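Local coordinates for ABC transporter substrate-binding protein (Vibrio cholerae, PDB 3LKV) that probably serves as the periplasmic substrate-binding component of an ABC transporter, and holds a phenylalanine molecule in the cleft between its two lobes, at residues A21-A24 and T25-G28; A177-S180 and A181-Q184; L200-N203 and T204-S207. All blocks are in the same frame, centred on the assembly; numbering follows the deposited sequence.

Contact 1: A21-A24 and T25-G28; sequences ALDA and TRQG. With PHE (phenylalanine), chain B.
Helix 20-35 links strands 9-15 and 44-50 in a beta-alpha-beta unit of the parallel sheet, and its first two turns carry this local contact, in which T25 reaches back to A21 and R26 to D23. The frame is the regular i to i+4 ladder; R26 N, for example, donates to L22 O at 2.9 Å. A21 O is gripped twice. T25 N and T25 OG1 both donate to it, the hydroxyl at 2.9 Å, and they arrive from opposite faces of the carbonyl plane. With OG1 anti to its own carbonyl carbon (chi1 -60°), the T25 hydroxyl is folded back toward the preceding turn.

Alongside it, D23 and R26 point the same way, side by side, and R26 NH1 forms a salt bridge to D23 OD1 at 3.0 Å. The carboxylate and guanidinium planes stand 83° apart: the oxygen lies close to the guanidinium plane, at its edge, while NH1 sits 51° above the carboxylate plane. A bend at chi3 turns the guanidinium toward D23. Water 1 accepts from R26 NH2 and donates weakly to D23 OD2, closing a bridge beside the direct bond. Q15 braces both groups, OE1 taking R26 NH1 and NE2 giving to D23 OD1.

The start of the segment lines the ligand pocket: A21 CB lies 3.5 Å from CE2 of the bound phenylalanine, and L22 CD2 is 3.9 Å from its CD2. L22 also packs on I76 of strand 72-76 and A97 of strand 93-98, R26 makes a cation-pi contact with Y48 of strand 44-50, and A21 and Q27 lean on helix 243-258.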
ATOM      1  N   ALA A  21       9.012  -1.902  14.321  1.00 22.18           N
ATOM      2  CA  ALA A  21       8.263  -3.028  14.909  1.00 21.70           C
ATOM      3  C   ALA A  21       6.758  -2.912  14.641  1.00 22.00           C
ATOM      4  O   ALA A  21       6.063  -3.906  14.319  1.00 21.69           O
ATOM      5  CB  ALA A  21       8.510  -3.188  16.385  1.00 20.49           C
ATOM      6  N   LEU A  22       6.228  -1.713  14.788  1.00 21.98           N
ATOM      7  CA  LEU A  22       4.774  -1.567  14.613  1.00 21.55           C
ATOM      8  C   LEU A  22       4.377  -1.639  13.159  1.00 21.94           C
ATOM      9  O   LEU A  22       3.293  -2.165  12.840  1.00 21.42           O
ATOM     10  CB  LEU A  22       4.271  -0.288  15.214  1.00 21.51           C
ATOM     11  CG  LEU A  22       4.589  -0.130  16.711  1.00 19.94           C
ATOM     12  CD1 LEU A  22       3.935   1.108  17.170  1.00 15.10           C
ATOM     13  CD2 LEU A  22       4.129  -1.321  17.522  1.00 17.84           C
ATOM     14  N   ASP A  23       5.247  -1.134  12.283  1.00 21.64           N
ATOM     15  CA  ASP A  23       5.027  -1.278  10.854  1.00 22.55           C
ATOM     16  C   ASP A  23       5.095  -2.730  10.414  1.00 21.90           C
ATOM     17  O   ASP A  23       4.368  -3.099   9.506  1.00 21.55           O
ATOM     18  CB  ASP A  23       5.990  -0.434  10.017  1.00 22.48           C
ATOM     19  CG  ASP A  23       5.701   1.081  10.146  1.00 27.14           C
ATOM     20  OD1 ASP A  23       4.683   1.527  10.760  1.00 29.62           O
ATOM     21  OD2 ASP A  23       6.523   1.853   9.635  1.00 34.86           O
ATOM     22  N   ALA A  24       5.937  -3.547  11.036  1.00 20.81           N
ATOM     23  CA  ALA A  24       5.987  -4.956  10.670  1.00 21.04           C
ATOM     24  C   ALA A  24       4.704  -5.631  11.163  1.00 21.47           C
ATOM     25  O   ALA A  24       4.182  -6.508  10.516  1.00 20.31           O
ATOM     26  CB  ALA A  24       7.245  -5.682  11.249  1.00 20.12           C
ATOM     27  N   THR A  25       4.223  -5.237  12.333  1.00 21.97           N
ATOM     28  CA  THR A  25       3.015  -5.802  12.850  1.00 22.15           C
ATOM     29  C   THR A  25       1.875  -5.513  11.896  1.00 22.63           C
ATOM     30  O   THR A  25       1.091  -6.388  11.574  1.00 23.09           O
ATOM     31  CB  THR A  25       2.685  -5.242  14.226  1.00 22.80           C
ATOM     32  OG1 THR A  25       3.763  -5.550  15.119  1.00 24.24           O
ATOM     33  CG2 THR A  25       1.448  -5.857  14.758  1.00 18.97           C
ATOM     34  N   ARG A  26       1.801  -4.279  11.426  1.00 23.77           N
ATOM     35  CA  ARG A  26       0.742  -3.879  10.518  1.00 23.56           C
ATOM     36  C   ARG A  26       0.823  -4.617   9.174  1.00 23.12           C
ATOM     37  O   ARG A  26      -0.198  -4.991   8.627  1.00 21.73           O
ATOM     38  CB  ARG A  26       0.770  -2.363  10.305  1.00 23.61           C
ATOM     39  CG  ARG A  26      -0.412  -1.883   9.497  1.00 24.51           C
ATOM     40  CD  ARG A  26      -0.594  -0.425   9.456  1.00 26.32           C
ATOM     41  NE  ARG A  26       0.180   0.176   8.363  1.00 31.91           N
ATOM     42  CZ  ARG A  26       1.331   0.815   8.520  1.00 31.76           C
ATOM     43  NH1 ARG A  26       1.893   0.930   9.714  1.00 34.22           N
ATOM     44  NH2 ARG A  26       1.940   1.319   7.487  1.00 32.72           N
ATOM     45  N   GLN A  27       2.022  -4.815   8.641  1.00 22.46           N
ATOM     46  CA  GLN A  27       2.168  -5.548   7.386  1.00 23.27           C
ATOM     47  C   GLN A  27       1.743  -7.004   7.566  1.00 22.69           C
ATOM     48  O   GLN A  27       1.100  -7.634   6.696  1.00 22.53           O
ATOM     49  CB  GLN A  27       3.623  -5.516   6.926  1.00 24.34           C
ATOM     50  CG  GLN A  27       3.833  -6.115   5.513  1.00 26.76           C
ATOM     51  CD  GLN A  27       3.042  -5.392   4.431  1.00 30.71           C
ATOM     52  OE1 GLN A  27       3.261  -4.212   4.206  1.00 36.78           O
ATOM     53  NE2 GLN A  27       2.127  -6.104   3.734  1.00 32.75           N
ATOM     54  N   GLY A  28       2.142  -7.549   8.696  1.00 21.51           N
ATOM     55  CA  GLY A  28       1.752  -8.907   9.053  1.00 22.25           C
ATOM     56  C   GLY A  28       0.245  -9.109   9.133  1.00 21.21           C
ATOM     57  O   GLY A  28      -0.292 -10.130   8.678  1.00 20.54           O
TER
HETATM   58  N   PHE B 601       4.564  -3.265  23.194  1.00 25.13           N
HETATM   59  CA  PHE B 601       4.569  -1.774  22.911  1.00 25.84           C
HETATM   60  C   PHE B 601       3.260  -1.158  23.475  1.00 26.17           C
HETATM   61  O   PHE B 601       2.635  -1.828  24.348  1.00 26.52           O
HETATM   62  CB  PHE B 601       4.781  -1.471  21.420  1.00 24.95           C
HETATM   63  CG  PHE B 601       6.230  -1.636  20.971  1.00 29.64           C
HETATM   64  CD1 PHE B 601       7.205  -0.696  21.351  1.00 31.16           C
HETATM   65  CD2 PHE B 601       6.623  -2.714  20.208  1.00 29.40           C
HETATM   66  CE1 PHE B 601       8.505  -0.847  20.987  1.00 34.33           C
HETATM   67  CE2 PHE B 601       7.922  -2.867  19.828  1.00 29.61           C
HETATM   68  CZ  PHE B 601       8.885  -1.956  20.209  1.00 31.20           C
HETATM   69  OXT PHE B 601       2.819  -0.035  23.141  1.00 26.45           O
HETATM   70  O   HOH W   1       4.353   3.208   7.734  1.00 47.25           O

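Contact 2: A177-S180 and A181-Q184; sequences ALKS and ADVQ
D182 turns its carboxylate back over the preceding loop and collects donors from K179 and L178. The shortest of these bonds is from K179 NZ, a salt bridge of 2.8 Å to D182 OD1 that enters on the syn side, 21° out of the carboxylate plane. K179 has CG between its backbone N and carbonyl carbon (chi1 54°), and the chain then runs extended until a bend at chi4 brings the ammonium down onto the acid. D182 OD2, which K179 NZ also approaches to 3.2 Å, takes the backbone donors: L178 N and K179 N both donate to it, each weakly, at 3.4 and 3.5 Å. Water 2 reinforces this side, donating to D182 OD2 at 2.8 Å and accepting from L178 N.

The stretch is the turn joining strand 171-176 to helix 183-191, and two i to i+3 backbone bonds shape it. D182 N donates to K179 O at 3.0 Å and V183 N to S180 O at 3.2 Å; the second is nearly straight at the hydrogen, yet its donor stands 64° above the carbonyl plane. S180 O takes a further proton from water 3, which in turn accepts from Q184 N, so a water links the turn to the first turn of the helix.

On the buried side A177 CB meets V183 CG2 at 3.6 Å. V183 packs further on T204 and M212, while the backbone of A177 pairs with Y147 on the adjoining strand 142-147.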
ATOM      1  N   ALA A 177      11.683  10.294  29.641  1.00 23.71           N
ATOM      2  CA  ALA A 177      11.590  11.101  28.448  1.00 23.91           C
ATOM      3  C   ALA A 177      10.113  11.167  28.107  1.00 23.50           C
ATOM      4  O   ALA A 177       9.489  10.144  27.875  1.00 22.45           O
ATOM      5  CB  ALA A 177      12.384  10.432  27.311  1.00 23.61           C
ATOM      6  N   LEU A 178       9.548  12.360  28.121  1.00 24.63           N
ATOM      7  CA  LEU A 178       8.124  12.532  27.887  1.00 26.52           C
ATOM      8  C   LEU A 178       7.750  12.501  26.408  1.00 27.20           C
ATOM      9  O   LEU A 178       6.591  12.352  26.066  1.00 29.39           O
ATOM     10  CB  LEU A 178       7.648  13.868  28.489  1.00 27.04           C
ATOM     11  CG  LEU A 178       7.968  14.016  30.000  1.00 30.01           C
ATOM     12  CD1 LEU A 178       7.476  15.376  30.523  1.00 27.36           C
ATOM     13  CD2 LEU A 178       7.359  12.843  30.813  1.00 27.90           C
ATOM     14  N   LYS A 179       8.707  12.733  25.538  1.00 27.52           N
ATOM     15  CA  LYS A 179       8.463  12.665  24.125  1.00 27.86           C
ATOM     16  C   LYS A 179       9.781  12.298  23.469  1.00 27.18           C
ATOM     17  O   LYS A 179      10.841  12.366  24.108  1.00 25.08           O
ATOM     18  CB  LYS A 179       7.926  13.998  23.610  1.00 28.73           C
ATOM     19  CG  LYS A 179       8.782  15.122  23.969  1.00 32.28           C
ATOM     20  CD  LYS A 179       8.103  16.453  23.623  1.00 38.75           C
ATOM     21  CE  LYS A 179       9.122  17.599  23.806  1.00 42.10           C
ATOM     22  NZ  LYS A 179       9.753  17.584  25.183  1.00 43.98           N
ATOM     23  N   SER A 180       9.707  11.860  22.218  1.00 26.62           N
ATOM     24  CA  SER A 180      10.859  11.247  21.618  1.00 27.02           C
ATOM     25  C   SER A 180      12.028  12.169  21.445  1.00 26.07           C
ATOM     26  O   SER A 180      13.124  11.709  21.458  1.00 25.23           O
ATOM     27  CB  SER A 180      10.519  10.505  20.327  1.00 28.15           C
ATOM     28  OG  SER A 180       9.796  11.285  19.440  1.00 29.43           O
ATOM     29  N   ALA A 181      11.791  13.458  21.352  1.00 25.68           N
ATOM     30  CA  ALA A 181      12.853  14.413  21.212  1.00 26.80           C
ATOM     31  C   ALA A 181      13.654  14.591  22.505  1.00 27.53           C
ATOM     32  O   ALA A 181      14.693  15.153  22.442  1.00 27.26           O
ATOM     33  CB  ALA A 181      12.308  15.805  20.713  1.00 26.73           C
ATOM     34  N   ASP A 182      13.173  14.123  23.656  1.00 28.39           N
ATOM     35  CA  ASP A 182      13.966  14.184  24.878  1.00 28.75           C
ATOM     36  C   ASP A 182      14.789  12.905  25.097  1.00 28.23           C
ATOM     37  O   ASP A 182      15.507  12.818  26.099  1.00 28.35           O
ATOM     38  CB  ASP A 182      13.099  14.261  26.153  1.00 30.40           C
ATOM     39  CG  ASP A 182      12.031  15.344  26.130  1.00 32.86           C
ATOM     40  OD1 ASP A 182      12.230  16.435  25.592  1.00 36.44           O
ATOM     41  OD2 ASP A 182      10.990  15.073  26.745  1.00 38.43           O
ATOM     42  N   VAL A 183      14.637  11.889  24.252  1.00 26.73           N
ATOM     43  CA  VAL A 183      15.256  10.583  24.538  1.00 25.67           C
ATOM     44  C   VAL A 183      16.780  10.660  24.497  1.00 26.29           C
ATOM     45  O   VAL A 183      17.466  10.083  25.347  1.00 25.69           O
ATOM     46  CB  VAL A 183      14.736   9.487  23.599  1.00 24.99           C
ATOM     47  CG1 VAL A 183      15.698   8.292  23.561  1.00 23.35           C
ATOM     48  CG2 VAL A 183      13.283   9.083  24.053  1.00 24.58           C
ATOM     49  N   GLN A 184      17.314  11.414  23.554  1.00 26.40           N
ATOM     50  CA  GLN A 184      18.775  11.519  23.451  1.00 27.28           C
ATOM     51  C   GLN A 184      19.404  12.214  24.696  1.00 27.14           C
ATOM     52  O   GLN A 184      20.366  11.713  25.292  1.00 25.72           O
ATOM     53  CB  GLN A 184      19.172  12.188  22.131  1.00 27.35           C
ATOM     54  CG  GLN A 184      20.676  12.333  21.963  1.00 31.31           C
ATOM     55  CD  GLN A 184      21.107  12.798  20.552  1.00 32.37           C
ATOM     56  OE1 GLN A 184      20.368  12.743  19.614  1.00 35.80           O
ATOM     57  NE2 GLN A 184      22.309  13.241  20.442  1.00 35.26           N
TER
HETATM   58  O   HOH W   2      11.378  14.649  29.439  1.00 38.27           O
HETATM   59  O   HOH W   3      15.896  12.210  21.286  1.00 22.92           O

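Contact 3: L200-N203 and T204-S207; sequences LIDN and TVAS. With PHE (phenylalanine), chain B.
D202 OD1 faces the backbone N-H groups of V205 and T204 at the start of the helix that follows. With CG anti to the backbone N (chi1 169°), the D202 side chain sets this oxygen in front of the first turn. V205 N donates to D202 OD1 at 2.8 Å with an N-H...O angle of 161°, approaching from 45° above the carboxylate plane. T204 N also donates to this oxygen, but weakly and at a bent angle. The other oxygen, OD2, accepts from N148 N.

This makes D202 the N-cap of helix 203-207, which follows strand 196-199 of the mixed sheet, and the first backbone bond of the helix runs from A206 N to D202 O, 2.9 Å, in the carbonyl plane. The V205 side chain lies alongside the cap, CG2 3.9 Å from D202 OD1. T204 OG1 is directed elsewhere, bonded to E151 and N148.

N203, next in sequence, turns to the bound phenylalanine and uses both ends of its amide. ND2 donates to OXT of the phenylalanine at 2.9 Å, whereas OD1 accepts from H19 NE2 and lies 3.4 Å from the ligand's CD1. Along the same ligand, I201 CD1 approaches the ring at CZ, 3.7 Å away, and A206 CB comes to 3.9 Å from CE1. I201 is the centre of an inverse gamma turn, its side chain packed against L157 of helix 152-167.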
ATOM      1  N   LEU A 200      14.152  -0.517  26.155  1.00 23.13           N
ATOM      2  CA  LEU A 200      12.979  -1.339  26.328  1.00 24.02           C
ATOM      3  C   LEU A 200      11.893  -1.129  25.260  1.00 24.00           C
ATOM      4  O   LEU A 200      12.007  -0.293  24.347  1.00 22.54           O
ATOM      5  CB  LEU A 200      12.427  -1.226  27.756  1.00 25.24           C
ATOM      6  CG  LEU A 200      12.132   0.089  28.386  1.00 25.87           C
ATOM      7  CD1 LEU A 200      11.323   0.785  27.456  1.00 24.94           C
ATOM      8  CD2 LEU A 200      11.403  -0.090  29.703  1.00 28.31           C
ATOM      9  N   ILE A 201      10.867  -1.964  25.388  1.00 24.05           N
ATOM     10  CA  ILE A 201       9.659  -1.918  24.564  1.00 23.03           C
ATOM     11  C   ILE A 201       8.814  -0.718  24.978  1.00 23.24           C
ATOM     12  O   ILE A 201       7.807  -0.820  25.731  1.00 22.78           O
ATOM     13  CB  ILE A 201       8.911  -3.259  24.649  1.00 22.64           C
ATOM     14  CG1 ILE A 201       9.831  -4.373  24.164  1.00 21.34           C
ATOM     15  CG2 ILE A 201       7.540  -3.271  23.835  1.00 19.81           C
ATOM     16  CD1 ILE A 201      10.377  -4.199  22.710  1.00 22.11           C
ATOM     17  N   ASP A 202       9.241   0.416  24.452  1.00 22.41           N
ATOM     18  CA  ASP A 202       8.594   1.689  24.691  1.00 24.16           C
ATOM     19  C   ASP A 202       8.594   2.403  23.346  1.00 23.81           C
ATOM     20  O   ASP A 202       9.626   2.471  22.706  1.00 22.33           O
ATOM     21  CB  ASP A 202       9.444   2.436  25.721  1.00 24.31           C
ATOM     22  CG  ASP A 202       9.078   3.897  25.918  1.00 30.03           C
ATOM     23  OD1 ASP A 202       9.006   4.670  24.914  1.00 34.15           O
ATOM     24  OD2 ASP A 202       8.923   4.287  27.137  1.00 34.95           O
ATOM     25  N   ASN A 203       7.450   2.962  22.956  1.00 22.63           N
ATOM     26  CA  ASN A 203       7.296   3.640  21.663  1.00 22.56           C
ATOM     27  C   ASN A 203       8.092   4.930  21.495  1.00 22.31           C
ATOM     28  O   ASN A 203       8.556   5.249  20.413  1.00 21.56           O
ATOM     29  CB  ASN A 203       5.794   3.920  21.430  1.00 22.76           C
ATOM     30  CG  ASN A 203       4.984   2.631  21.362  1.00 22.36           C
ATOM     31  OD1 ASN A 203       5.135   1.852  20.391  1.00 23.07           O
ATOM     32  ND2 ASN A 203       4.167   2.366  22.395  1.00 20.26           N
ATOM     33  N   THR A 204       8.263   5.662  22.586  1.00 23.03           N
ATOM     34  CA  THR A 204       9.056   6.875  22.603  1.00 23.25           C
ATOM     35  C   THR A 204      10.516   6.542  22.400  1.00 23.23           C
ATOM     36  O   THR A 204      11.187   7.174  21.591  1.00 24.93           O
ATOM     37  CB  THR A 204       8.930   7.617  23.937  1.00 24.49           C
ATOM     38  OG1 THR A 204       7.534   7.743  24.304  1.00 23.21           O
ATOM     39  CG2 THR A 204       9.576   9.015  23.827  1.00 20.81           C
ATOM     40  N   VAL A 205      11.018   5.555  23.117  1.00 23.29           N
ATOM     41  CA  VAL A 205      12.382   5.049  22.858  1.00 23.85           C
ATOM     42  C   VAL A 205      12.533   4.528  21.434  1.00 23.64           C
ATOM     43  O   VAL A 205      13.441   4.941  20.721  1.00 22.81           O
ATOM     44  CB  VAL A 205      12.817   3.947  23.870  1.00 24.45           C
ATOM     45  CG1 VAL A 205      14.196   3.313  23.475  1.00 24.98           C
ATOM     46  CG2 VAL A 205      12.923   4.543  25.289  1.00 24.05           C
ATOM     47  N   ALA A 206      11.613   3.652  21.004  1.00 24.27           N
ATOM     48  CA  ALA A 206      11.679   3.075  19.662  1.00 24.14           C
ATOM     49  C   ALA A 206      11.750   4.180  18.605  1.00 24.11           C
ATOM     50  O   ALA A 206      12.494   4.077  17.667  1.00 26.68           O
ATOM     51  CB  ALA A 206      10.488   2.102  19.380  1.00 23.45           C
ATOM     52  N   SER A 207      11.026   5.259  18.760  1.00 24.74           N
ATOM     53  CA  SER A 207      10.989   6.265  17.718  1.00 26.07           C
ATOM     54  C   SER A 207      12.215   7.190  17.753  1.00 26.39           C
ATOM     55  O   SER A 207      12.412   7.989  16.863  1.00 27.67           O
ATOM     56  CB  SER A 207       9.685   7.063  17.845  1.00 26.54           C
ATOM     57  OG  SER A 207       9.822   7.986  18.929  1.00 34.27           O
TER
HETATM   58  N   PHE B 601       4.564  -3.265  23.194  1.00 25.13           N
HETATM   59  CA  PHE B 601       4.569  -1.774  22.911  1.00 25.84           C
HETATM   60  C   PHE B 601       3.260  -1.158  23.475  1.00 26.17           C
HETATM   61  O   PHE B 601       2.635  -1.828  24.348  1.00 26.52           O
HETATM   62  CB  PHE B 601       4.781  -1.471  21.420  1.00 24.95           C
HETATM   63  CG  PHE B 601       6.230  -1.636  20.971  1.00 29.64           C
HETATM   64  CD1 PHE B 601       7.205  -0.696  21.351  1.00 31.16           C
HETATM   65  CD2 PHE B 601       6.623  -2.714  20.208  1.00 29.40           C
HETATM   66  CE1 PHE B 601       8.505  -0.847  20.987  1.00 34.33           C
HETATM   67  CE2 PHE B 601       7.922  -2.867  19.828  1.00 29.61           C
HETATM   68  CZ  PHE B 601       8.885  -1.956  20.209  1.00 31.20           C
HETATM   69  OXT PHE B 601       2.819  -0.035  23.141  1.00 26.45           O

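Overall arrangement
Along the chain the order is contact 1, contact 2, contact 3. Contact 1 belongs to the lobe built on the parallel sheet; contacts 2 and 3 belong to the lobe of the mixed sheet. The centres of contacts 1 and 3 are about 15 Å apart, yet L22 CD1 and N203 OD1 meet at 3.5 Å and both contacts touch the phenylalanine, which is therefore held between the lobes as in other periplasmic binding proteins. Contact 2, about 10 Å from contact 3 between centres, packs against it, S180 and V183 meeting T204, and S180 meeting S207. Contacts 1 and 2 do not touch, their nearest atoms being about 12 Å apart.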